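Local coordinates for fucolectin-related protein (Streptococcus pneumoniae, PDB 2WMF) that probably hydrolyses glycosidic bonds in host blood-group antigen carbohydrates, as the catalytic module of a family 98 glycoside hydrolase, at residues 558-561 with 566-569; 446-451 with 456-461; 481-486 with 527-532; 422-425 with 430-433; 321-326 with 469-474. All coordinates share one frame; numbering follows the deposited sequence.

Interaction 1: 558-561 with 566-569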
# COMPACT_ATOMS: atom_id res chain seq x y z
N GLU A 558 -1.02 31.50 13.03
CA GLU A 558 0.17 31.24 13.87
C GLU A 558 -0.02 31.88 15.24
O GLU A 558 -0.74 32.88 15.37
CB GLU A 558 1.40 31.87 13.24
CG GLU A 558 1.76 31.27 11.92
CD GLU A 558 2.97 31.90 11.30
OE1 GLU A 558 2.80 32.89 10.56
OE2 GLU A 558 4.08 31.39 11.53
N ASN A 559 0.63 31.33 16.25
CA ASN A 559 0.59 31.87 17.59
C ASN A 559 1.94 31.60 18.27
O ASN A 559 2.45 30.48 18.23
CB ASN A 559 -0.56 31.22 18.33
CG ASN A 559 -0.87 31.88 19.67
OD1 ASN A 559 -0.16 32.78 20.12
ND2 ASN A 559 -1.91 31.37 20.34
N TRP A 560 2.59 32.63 18.80
CA TRP A 560 3.84 32.47 19.53
C TRP A 560 3.69 32.99 20.95
O TRP A 560 3.17 34.11 21.16
CB TRP A 560 4.96 33.20 18.79
CG TRP A 560 6.24 33.28 19.53
CD1 TRP A 560 6.82 34.41 20.05
CD2 TRP A 560 7.15 32.21 19.80
NE1 TRP A 560 8.01 34.09 20.64
CE2 TRP A 560 8.25 32.76 20.49
CE3 TRP A 560 7.15 30.84 19.51
CZ2 TRP A 560 9.32 31.98 20.93
CZ3 TRP A 560 8.21 30.06 19.95
CH2 TRP A 560 9.29 30.64 20.64
N ASP A 561 4.12 32.21 21.93
CA ASP A 561 4.16 32.69 23.33
C ASP A 561 5.64 32.85 23.68
O ASP A 561 6.36 31.87 23.80
CB ASP A 561 3.45 31.69 24.26
CG ASP A 561 3.31 32.20 25.69
OD1 ASP A 561 4.26 32.77 26.22
OD2 ASP A 561 2.25 31.96 26.31
N VAL A 566 6.40 28.65 23.13
CA VAL A 566 5.48 27.73 22.46
C VAL A 566 4.98 28.33 21.16
O VAL A 566 4.47 29.43 21.13
CB VAL A 566 4.31 27.30 23.36
CG1 VAL A 566 3.27 26.44 22.56
CG2 VAL A 566 4.82 26.56 24.59
N TYR A 567 5.17 27.60 20.06
CA TYR A 567 4.67 28.03 18.77
C TYR A 567 3.50 27.10 18.41
O TYR A 567 3.66 25.87 18.44
CB TYR A 567 5.80 27.93 17.74
CG TYR A 567 5.36 28.21 16.33
CD1 TYR A 567 5.11 29.52 15.88
CD2 TYR A 567 5.10 27.16 15.44
CE1 TYR A 567 4.69 29.76 14.56
CE2 TYR A 567 4.67 27.38 14.14
CZ TYR A 567 4.45 28.67 13.69
OH TYR A 567 4.00 28.83 12.36
N THR A 568 2.37 27.69 17.99
CA THR A 568 1.23 26.89 17.51
C THR A 568 0.87 27.36 16.09
O THR A 568 0.77 28.57 15.82
CB THR A 568 -0.01 27.04 18.39
OG1 THR A 568 0.31 26.74 19.75
CG2 THR A 568 -1.19 26.11 17.92
N ILE A 569 0.73 26.41 15.18
CA ILE A 569 0.16 26.70 13.87
C ILE A 569 -1.12 25.87 13.71
O ILE A 569 -1.13 24.65 13.90
CB ILE A 569 1.15 26.51 12.67
CG1 ILE A 569 0.48 27.01 11.39
CG2 ILE A 569 1.62 25.11 12.59
CD1 ILE A 569 1.40 27.24 10.26
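E558 and Y567 meet through a hydrogen bond at one end of this strand pair: the phenol OH of Y567 donates to E558 OE2 at 2.7 Å. The oxygen is reached on its anti side, and the carboxylate stands nearly upright to the ring, the planes 83° apart. Beyond CG the glutamate chain is extended, which carries OE2 to the ring's edge, close to its plane. The same face is packed closely at W560, whose ring edge presents CE3 to Y567 CB at 3.7 Å; K542 and P543 touch the indole from outside the pair, and its NE1 is bonded to E562. Both strands belong to a beta hairpin at the margin of an antiparallel sheet, 554-561 being an outermost strand, and the partners run within 9° of antiparallel. N559 and T568 form a hydrogen-bonded pair, N559 N to T568 O and T568 N to N559 O both spanning 2.8 Å. Toward the turn the grip slackens: D561 N still reaches V566 O at 2.9 Å, but V566 N lies 3.3 Å from D561 O. The face carrying N559, D561, V566 and T568 is looser and partly open to solvent, with N559 CB and T568 CB 4.2 Å apart.

Interaction 2: 446-451 with 456-461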
# COMPACT_ATOMS: atom_id res chain seq x y z
N VAL A 446 -1.63 13.31 19.49
CA VAL A 446 -0.37 12.78 19.90
C VAL A 446 0.48 13.90 20.47
O VAL A 446 0.42 15.04 20.01
CB VAL A 446 0.38 12.05 18.74
CG1 VAL A 446 -0.45 10.81 18.25
CG2 VAL A 446 0.75 12.93 17.57
N MET A 447 1.27 13.51 21.46
CA MET A 447 2.35 14.35 22.01
C MET A 447 3.63 13.56 21.81
O MET A 447 3.79 12.49 22.37
CB MET A 447 2.13 14.64 23.50
CG MET A 447 3.11 15.64 24.05
SD MET A 447 4.79 15.10 24.35
CE MET A 447 4.66 13.60 25.40
N LEU A 448 4.49 14.11 20.96
CA LEU A 448 5.70 13.48 20.48
C LEU A 448 6.96 14.14 21.06
O LEU A 448 7.32 15.26 20.69
CB LEU A 448 5.73 13.60 18.97
CG LEU A 448 4.53 13.17 18.14
CD1 LEU A 448 4.71 13.47 16.64
CD2 LEU A 448 4.18 11.70 18.38
N PRO A 449 7.64 13.44 21.98
CA PRO A 449 8.98 13.89 22.37
C PRO A 449 9.84 13.99 21.12
O PRO A 449 9.66 13.22 20.16
CB PRO A 449 9.50 12.74 23.25
CG PRO A 449 8.27 12.00 23.73
CD PRO A 449 7.30 12.14 22.58
N MET A 450 10.76 14.94 21.11
CA MET A 450 11.61 15.15 19.95
C MET A 450 13.06 14.81 20.32
O MET A 450 13.42 14.78 21.49
CB MET A 450 11.46 16.59 19.44
CG MET A 450 9.99 16.91 18.93
SD MET A 450 9.49 15.89 17.51
CE MET A 450 10.17 16.96 16.22
N TYR A 451 13.84 14.49 19.30
CA TYR A 451 15.17 13.87 19.49
C TYR A 451 16.31 14.84 19.18
O TYR A 451 17.48 14.48 19.29
CB TYR A 451 15.30 12.60 18.64
CG TYR A 451 14.38 11.43 19.05
CD1 TYR A 451 14.91 10.21 19.45
CD2 TYR A 451 12.97 11.57 19.01
CE1 TYR A 451 14.09 9.12 19.79
CE2 TYR A 451 12.14 10.48 19.35
CZ TYR A 451 12.69 9.28 19.76
OH TYR A 451 11.86 8.22 20.10
N LYS A 456 11.33 20.84 22.12
CA LYS A 456 11.31 19.77 23.10
C LYS A 456 10.27 18.71 22.76
O LYS A 456 10.56 17.49 22.83
CB LYS A 456 11.00 20.32 24.49
CG LYS A 456 11.22 19.30 25.55
CD LYS A 456 11.05 19.93 26.90
CE LYS A 456 11.58 19.03 28.00
NZ LYS A 456 11.38 17.57 27.73
N SER A 457 9.06 19.15 22.42
CA SER A 457 8.04 18.22 22.01
C SER A 457 7.15 18.86 20.97
O SER A 457 7.15 20.06 20.78
CB SER A 457 7.23 17.70 23.19
OG SER A 457 6.44 18.74 23.72
N LEU A 458 6.45 18.01 20.22
CA LEU A 458 5.57 18.45 19.15
C LEU A 458 4.26 17.70 19.33
O LEU A 458 4.24 16.48 19.43
CB LEU A 458 6.22 18.17 17.79
CG LEU A 458 5.51 18.60 16.52
CD1 LEU A 458 6.52 18.75 15.38
CD2 LEU A 458 4.44 17.59 16.10
N SER A 459 3.18 18.43 19.45
CA SER A 459 1.87 17.81 19.49
C SER A 459 1.03 18.06 18.23
O SER A 459 1.16 19.07 17.55
CB SER A 459 1.12 18.41 20.69
OG SER A 459 1.79 18.03 21.89
N LEU A 460 0.10 17.12 17.96
CA LEU A 460 -0.83 17.23 16.84
C LEU A 460 -2.24 16.83 17.28
O LEU A 460 -2.41 15.83 18.04
CB LEU A 460 -0.42 16.33 15.65
CG LEU A 460 0.81 16.79 14.86
CD1 LEU A 460 1.39 15.63 14.05
CD2 LEU A 460 0.33 17.89 13.91
N ASP A 461 -3.21 17.59 16.79
CA ASP A 461 -4.63 17.25 16.86
C ASP A 461 -5.04 17.01 15.43
O ASP A 461 -4.89 17.90 14.57
CB ASP A 461 -5.44 18.35 17.54
CG ASP A 461 -6.90 18.00 17.74
OD1 ASP A 461 -7.27 16.83 17.71
OD2 ASP A 461 -7.70 18.95 17.95
O HOH W 1 12.88 16.39 23.62
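V446 and L460 open a regular antiparallel hairpin whose backbone hydrogen bonds run in pairs, V446 N to L460 O at 3.0 Å and L448 N to L458 O at 2.8 Å among them, with the strands at 162°. This beta hairpin supplies two adjacent strands of one antiparallel sheet in the C-terminal region. On its buried face L448 and L458 lie side by side and point the same way, L448 CD1 touching L458 CD2 at 4.2 Å; V446 and L460 repeat the pattern at the next hydrogen-bonded pair. M450 crosses L458 at a slant. Its chi1 and chi2, both -63°, bring SD to 4.0 Å from L458 CB, and the further bend at chi3 sets CE beside L458 CD1, while V470 and W431 of the facing sheet touch the same methionine. The other face is more polar: M447, with CG anti to its backbone N (chi1 -172°), passes alongside both serines, its CG 3.5 Å from S459 OG and its SD near S457 CB. K456 and S457 both face S536 of the next strand, a classic beta bulge. Near the turn M450 N donates to K456 O at 3.1 Å, and a water lies 2.7 Å from both M450 O and K456 O.

Interaction 3: 481-486 with 527-532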
# COMPACT_ATOMS: atom_id res chain seq x y z
N LEU A 481 1.82 17.51 6.10
CA LEU A 481 0.45 17.20 6.51
C LEU A 481 -0.34 16.86 5.26
O LEU A 481 -0.21 17.54 4.21
CB LEU A 481 -0.22 18.39 7.21
CG LEU A 481 0.48 19.08 8.38
CD1 LEU A 481 -0.34 20.36 8.86
CD2 LEU A 481 0.82 18.09 9.51
N ASN A 482 -1.19 15.84 5.35
CA ASN A 482 -2.12 15.67 4.25
C ASN A 482 -3.41 15.05 4.78
O ASN A 482 -3.38 14.00 5.44
CB ASN A 482 -1.50 14.83 3.12
CG ASN A 482 -2.23 14.99 1.79
OD1 ASN A 482 -3.47 14.98 1.76
ND2 ASN A 482 -1.48 15.06 0.66
N ASN A 483 -4.54 15.72 4.52
CA ASN A 483 -5.82 15.20 4.92
C ASN A 483 -6.83 15.09 3.77
O ASN A 483 -8.04 15.09 4.00
CB ASN A 483 -6.38 16.05 6.08
CG ASN A 483 -6.82 17.44 5.63
OD1 ASN A 483 -6.63 17.83 4.46
ND2 ASN A 483 -7.39 18.18 6.55
N TYR A 484 -6.35 14.96 2.54
CA TYR A 484 -7.23 15.11 1.36
C TYR A 484 -8.37 14.08 1.41
O TYR A 484 -8.13 12.86 1.51
CB TYR A 484 -6.45 14.90 0.04
CG TYR A 484 -7.27 15.33 -1.19
CD1 TYR A 484 -7.65 16.65 -1.38
CD2 TYR A 484 -7.68 14.40 -2.13
CE1 TYR A 484 -8.42 17.02 -2.43
CE2 TYR A 484 -8.45 14.78 -3.23
CZ TYR A 484 -8.79 16.10 -3.40
OH TYR A 484 -9.57 16.51 -4.47
N ARG A 485 -9.62 14.56 1.41
CA ARG A 485 -10.77 13.69 1.34
C ARG A 485 -11.87 14.48 0.66
O ARG A 485 -12.34 15.46 1.23
CB ARG A 485 -11.23 13.22 2.73
CG ARG A 485 -12.40 12.23 2.66
CD ARG A 485 -12.95 11.85 4.01
NE ARG A 485 -13.77 12.92 4.57
CZ ARG A 485 -13.67 13.41 5.79
NH1 ARG A 485 -12.83 12.88 6.68
NH2 ARG A 485 -14.45 14.44 6.14
N THR A 486 -12.30 14.02 -0.50
CA THR A 486 -13.41 14.67 -1.21
C THR A 486 -14.74 14.23 -0.56
O THR A 486 -14.83 13.10 -0.05
CB THR A 486 -13.41 14.33 -2.71
OG1 THR A 486 -13.63 12.91 -2.89
CG2 THR A 486 -12.13 14.80 -3.37
N ASP A 527 -14.44 21.72 1.68
CA ASP A 527 -14.71 21.65 3.12
C ASP A 527 -13.34 21.42 3.79
O ASP A 527 -12.74 20.36 3.63
CB ASP A 527 -15.62 20.48 3.49
CG ASP A 527 -17.02 20.53 2.87
OD1 ASP A 527 -17.63 21.57 2.78
OD2 ASP A 527 -17.55 19.46 2.54
N PHE A 528 -12.85 22.41 4.53
CA PHE A 528 -11.56 22.30 5.21
C PHE A 528 -11.77 21.70 6.61
O PHE A 528 -12.80 21.89 7.25
CB PHE A 528 -10.85 23.64 5.34
CG PHE A 528 -10.44 24.28 4.03
CD1 PHE A 528 -10.57 23.64 2.80
CD2 PHE A 528 -9.82 25.55 4.07
CE1 PHE A 528 -10.18 24.29 1.62
CE2 PHE A 528 -9.40 26.17 2.89
CZ PHE A 528 -9.56 25.53 1.66
N ARG A 529 -10.72 21.04 7.12
CA ARG A 529 -10.69 20.45 8.46
C ARG A 529 -9.37 20.95 9.09
O ARG A 529 -8.39 21.17 8.39
CB ARG A 529 -10.68 18.89 8.40
CG ARG A 529 -11.75 18.35 7.50
CD ARG A 529 -11.99 16.87 7.70
NE ARG A 529 -10.88 15.93 7.55
CZ ARG A 529 -10.34 15.54 6.38
NH1 ARG A 529 -9.43 14.58 6.38
NH2 ARG A 529 -10.65 16.13 5.23
N THR A 530 -9.34 21.04 10.41
CA THR A 530 -8.23 21.67 11.10
C THR A 530 -7.25 20.65 11.74
O THR A 530 -7.65 19.73 12.47
CB THR A 530 -8.75 22.57 12.23
OG1 THR A 530 -9.63 23.55 11.65
CG2 THR A 530 -7.56 23.29 12.90
N THR A 531 -5.96 20.84 11.45
CA THR A 531 -4.86 20.13 12.07
C THR A 531 -4.13 21.19 12.87
O THR A 531 -3.78 22.23 12.33
CB THR A 531 -3.89 19.54 11.02
OG1 THR A 531 -4.59 18.65 10.16
CG2 THR A 531 -2.74 18.81 11.73
N THR A 532 -3.96 20.93 14.17
CA THR A 532 -3.30 21.90 15.05
C THR A 532 -1.94 21.30 15.43
O THR A 532 -1.87 20.16 15.96
CB THR A 532 -4.13 22.16 16.31
OG1 THR A 532 -5.45 22.59 15.92
CG2 THR A 532 -3.43 23.21 17.20
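N483 O is gripped by the guanidinium of R529 through two of its nitrogens. NH1 gives the firmer bond, 2.8 Å from N483 O, arriving in the carbonyl plane on a lone pair, although the oxygen lies 22° out of the guanidinium plane; the bond from NH2 to the same N483 O is weak. Two flat groups enclose the arginine head. The amide of N483 is stacked over one face at 21° between planes, the two side chains running antiparallel alongside each other. Over the other face lies the guanidinium of R485, its centre 4.0 Å from that of R529 and its plane turned by 25°, while the R485 chain comes in roughly perpendicular to that of R529. Such stacking brings like charges together, R485 NH1 standing 3.7 Å from R529 NE, and the cost is probably offset by the polar partners of each head. Deeper in the core L481 CD1 and T531 CG2 meet tip to tip at 4.0 Å. In the next shell, T463 OG1 accepts from R529 NE and P464 O from NH1, whereas H465 ND1 takes a bond from R485 NH1. The N483 amide is itself pinned at both ends, OD1 by G575 N and ND2 by H573 O, so its orientation over R529 is fixed. At the strand's end N482 OD1 accepts from Y484 N at 3.0 Å, closing an Asx turn. Strands 477-482 and 529-536 belong to different antiparallel sheets, and these contacts join the two facing layers of a beta-sandwich-like C-terminal region.

Interaction 4: 422-425 with 430-433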
# COMPACT_ATOMS: atom_id res chain seq x y z
N GLY A 422 -3.51 8.80 19.04
CA GLY A 422 -3.18 8.65 17.62
C GLY A 422 -2.16 7.56 17.37
O GLY A 422 -1.56 6.98 18.32
N TYR A 423 -1.93 7.29 16.09
CA TYR A 423 -0.89 6.38 15.63
C TYR A 423 0.37 7.21 15.39
O TYR A 423 0.35 8.21 14.64
CB TYR A 423 -1.28 5.69 14.35
CG TYR A 423 -0.14 4.97 13.66
CD1 TYR A 423 0.23 3.68 14.01
CD2 TYR A 423 0.59 5.61 12.67
CE1 TYR A 423 1.26 2.99 13.37
CE2 TYR A 423 1.64 4.95 12.00
CZ TYR A 423 1.99 3.64 12.38
OH TYR A 423 3.02 3.01 11.68
N ALA A 424 1.47 6.81 16.02
CA ALA A 424 2.79 7.39 15.71
C ALA A 424 3.87 6.33 15.78
O ALA A 424 3.88 5.49 16.68
CB ALA A 424 3.15 8.58 16.63
N GLN A 425 4.77 6.38 14.81
CA GLN A 425 5.88 5.46 14.65
C GLN A 425 7.17 6.27 14.44
O GLN A 425 7.22 7.12 13.59
CB GLN A 425 5.67 4.53 13.46
CG GLN A 425 6.74 3.50 13.33
CD GLN A 425 6.68 2.62 12.07
OE1 GLN A 425 7.52 1.69 11.92
NE2 GLN A 425 5.68 2.88 11.17
N SER A 430 12.66 10.55 11.96
CA SER A 430 11.32 11.03 11.65
C SER A 430 10.22 10.37 12.49
O SER A 430 10.38 9.24 12.98
CB SER A 430 10.98 10.79 10.19
OG SER A 430 11.89 11.39 9.31
N TRP A 431 9.10 11.09 12.61
CA TRP A 431 7.86 10.56 13.10
C TRP A 431 6.90 10.41 11.93
O TRP A 431 6.72 11.35 11.15
CB TRP A 431 7.20 11.52 14.12
CG TRP A 431 7.79 11.52 15.50
CD1 TRP A 431 8.48 12.57 16.13
CD2 TRP A 431 7.64 10.51 16.47
NE1 TRP A 431 8.80 12.22 17.42
CE2 TRP A 431 8.26 10.98 17.69
CE3 TRP A 431 7.01 9.26 16.47
CZ2 TRP A 431 8.26 10.23 18.85
CZ3 TRP A 431 7.01 8.53 17.65
CH2 TRP A 431 7.66 9.01 18.81
N TYR A 432 6.25 9.24 11.85
CA TYR A 432 5.19 8.94 10.88
C TYR A 432 3.88 8.78 11.70
O TYR A 432 3.82 7.98 12.64
CB TYR A 432 5.50 7.66 10.09
CG TYR A 432 6.51 7.94 9.01
CD1 TYR A 432 6.09 8.25 7.73
CD2 TYR A 432 7.88 8.06 9.30
CE1 TYR A 432 6.97 8.65 6.74
CE2 TYR A 432 8.81 8.46 8.29
CZ TYR A 432 8.36 8.75 7.02
OH TYR A 432 9.26 9.17 6.05
N ILE A 433 2.86 9.55 11.33
CA ILE A 433 1.70 9.79 12.18
C ILE A 433 0.40 9.70 11.37
O ILE A 433 0.34 10.19 10.24
CB ILE A 433 1.77 11.21 12.78
CG1 ILE A 433 3.08 11.42 13.54
CG2 ILE A 433 0.57 11.53 13.63
CD1 ILE A 433 3.71 12.75 13.24
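A beta hairpin at the margin of an antiparallel sheet brings A424 against I433 and Q425 against Y432, its first strand, 423-427, being an outermost one. The hydrogen-bonded pair is Q425 with Y432: Q425 N reaches Y432 O at 2.9 Å, and Y432 N returns the bond to Q425 O at the same length and almost straight, at 172°. Weaker CA-H...O contacts fill the intervals, with I433 CA 3.2 Å from Y423 O and A424 CA 3.3 Å from Y432 O. On one face the methyl of A424 is wedged between larger neighbours. Its CB lies 3.9 Å from W431 CE3, approaching the indole obliquely, and 4.2 Å from I433 CG1. The tryptophan ring leans back over the first strand, so that CE3 also comes within 3.6 Å of Q425 O, and its NE1 is tied to P449 O in the opposing sheet. L448 touches all three of these side chains, while L460 also packs on I433, placing this face in the buried interior. The other face is aromatic and polar. With CG anti to the backbone N (chi1 167°), Y423 brings CE2 within 3.8 Å of Y432 O, and its ring is stacked on that of Y434. Q425 is extended throughout and delivers OE1 to H372, whereas the hydroxyl of Y432 is bonded to H319. The whole is an edge hairpin of a beta-sandwich-like region, with one face in the inter-sheet core and the other turned toward helix 307-322, which follows the last strand of the eight-stranded barrel.

Interaction 5: 321-326 with 469-474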
# COMPACT_ATOMS: atom_id res chain seq x y z
N ILE A 321 9.85 8.32 -3.07
CA ILE A 321 10.98 8.55 -4.00
C ILE A 321 12.01 9.46 -3.33
O ILE A 321 13.22 9.20 -3.41
CB ILE A 321 10.55 9.17 -5.34
CG1 ILE A 321 9.58 8.25 -6.10
CG2 ILE A 321 11.78 9.49 -6.22
CD1 ILE A 321 8.78 8.97 -7.18
N GLN A 322 11.53 10.52 -2.69
CA GLN A 322 12.42 11.57 -2.17
C GLN A 322 13.11 11.16 -0.88
O GLN A 322 14.21 11.64 -0.57
CB GLN A 322 11.63 12.87 -2.01
CG GLN A 322 11.23 13.42 -3.43
CD GLN A 322 10.31 14.63 -3.39
OE1 GLN A 322 10.13 15.26 -2.35
NE2 GLN A 322 9.69 14.95 -4.56
N ASN A 323 12.47 10.27 -0.14
CA ASN A 323 12.93 9.80 1.15
C ASN A 323 12.91 8.28 1.16
O ASN A 323 11.85 7.68 1.43
CB ASN A 323 12.01 10.32 2.24
CG ASN A 323 11.90 11.81 2.22
OD1 ASN A 323 12.74 12.49 2.80
ND2 ASN A 323 10.91 12.35 1.49
N PRO A 324 14.05 7.63 0.83
CA PRO A 324 14.05 6.17 0.78
C PRO A 324 13.47 5.50 2.02
O PRO A 324 13.74 5.92 3.14
CB PRO A 324 15.54 5.85 0.63
CG PRO A 324 16.06 7.03 -0.19
CD PRO A 324 15.37 8.19 0.48
N ALA A 325 12.64 4.47 1.78
CA ALA A 325 12.13 3.65 2.87
C ALA A 325 13.23 3.05 3.73
O ALA A 325 14.37 2.92 3.28
CB ALA A 325 11.29 2.50 2.31
N PRO A 326 12.89 2.63 4.94
CA PRO A 326 13.89 1.90 5.71
C PRO A 326 14.45 0.73 4.94
O PRO A 326 13.70 -0.05 4.36
CB PRO A 326 13.13 1.42 6.95
CG PRO A 326 11.91 2.32 7.04
CD PRO A 326 11.61 2.77 5.66
N VAL A 469 4.07 13.61 8.51
CA VAL A 469 5.43 13.14 8.63
C VAL A 469 6.24 14.30 9.15
O VAL A 469 6.21 15.41 8.57
CB VAL A 469 6.04 12.63 7.30
CG1 VAL A 469 7.44 11.98 7.55
CG2 VAL A 469 5.11 11.65 6.58
N VAL A 470 6.99 14.05 10.21
CA VAL A 470 7.85 15.10 10.77
C VAL A 470 9.30 14.60 10.75
O VAL A 470 9.63 13.60 11.41
CB VAL A 470 7.44 15.48 12.25
CG1 VAL A 470 8.43 16.52 12.86
CG2 VAL A 470 5.97 15.93 12.35
N LYS A 471 10.14 15.27 9.97
CA LYS A 471 11.55 14.94 9.90
C LYS A 471 12.40 15.94 10.69
O LYS A 471 12.27 17.17 10.50
CB LYS A 471 12.02 14.92 8.44
CG LYS A 471 13.49 14.52 8.29
CD LYS A 471 13.96 14.40 6.83
CE LYS A 471 14.09 12.94 6.43
NZ LYS A 471 14.54 12.79 4.97
N GLU A 472 13.26 15.42 11.56
CA GLU A 472 14.19 16.25 12.32
C GLU A 472 15.53 16.30 11.61
O GLU A 472 16.28 15.32 11.61
CB GLU A 472 14.36 15.71 13.73
CG GLU A 472 13.04 15.59 14.50
CD GLU A 472 13.28 15.34 16.00
OE1 GLU A 472 13.74 16.28 16.66
OE2 GLU A 472 13.02 14.22 16.51
N ASN A 473 15.82 17.44 10.98
CA ASN A 473 17.16 17.72 10.47
C ASN A 473 17.94 18.32 11.62
O ASN A 473 17.37 18.60 12.68
CB ASN A 473 17.10 18.64 9.26
CG ASN A 473 16.41 17.97 8.07
OD1 ASN A 473 15.43 18.52 7.49
ND2 ASN A 473 16.93 16.81 7.67
N PRO A 474 19.26 18.48 11.44
CA PRO A 474 20.00 19.08 12.53
C PRO A 474 19.47 20.41 13.07
O PRO A 474 19.38 20.60 14.28
CB PRO A 474 21.43 19.22 11.95
CG PRO A 474 21.55 18.01 11.04
CD PRO A 474 20.16 17.99 10.36
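N323 OD1 accepts a hydrogen bond from K471 NZ at 2.8 Å, the contact on which this pairing rests. The ammonium nitrogen is tilted 17° from the carbonyl plane of the amide, with a C=O...N angle of 149°, and the two side chains slant across one another. K471 starts with CG anti to its backbone N and runs straight until a turn at chi3 (-105°), which swings NZ over to the asparagine; CE follows at 3.9 Å from N323 OD1. The backbones themselves stay well separated, the alpha carbons of N323 and K471 lying 10.2 Å apart, so the lysine spans the gap by its length. N323 is the first residue beyond helix 307-322 to leave helical angles. Its ND2 donates back to H319 O in the last turn of that helix, which holds the amide with OD1 presented to the lysine, and N323 O is bonded to the hydroxyl of Y283. On the strand side, backbone bonds to H478 fix K471 within its sheet, while its side chain also touches S430. Little surface is buried here. This is a single polar bridge near the surface, between the helix that follows the last strand of the parallel eight-stranded barrel and the C-terminal antiparallel sheet.

Two facing antiparallel sheets organise the set. Interactions 1 and 2 lie in one, their centres 14 Å apart, and strand 529-536 of interaction 3 runs between them: D461 N meets T532 O at 3.0 Å, and T568 CG2 packs on T532 CG2 at 3.7 Å. Interaction 4 and the strand of interaction 5 belong to the other, joined by W431 N to V470 O at 2.8 Å. The sheets meet where interactions 2 and 4 touch, L448 CD1 lying 3.6 Å from I433 CD1. Interaction 3 links the same layers at another point, about 19 Å from interaction 2 between centres. Interaction 5 joins helix 307-322 and the sheet directly, and Y432 of interaction 4 reaches H319 of the same helix.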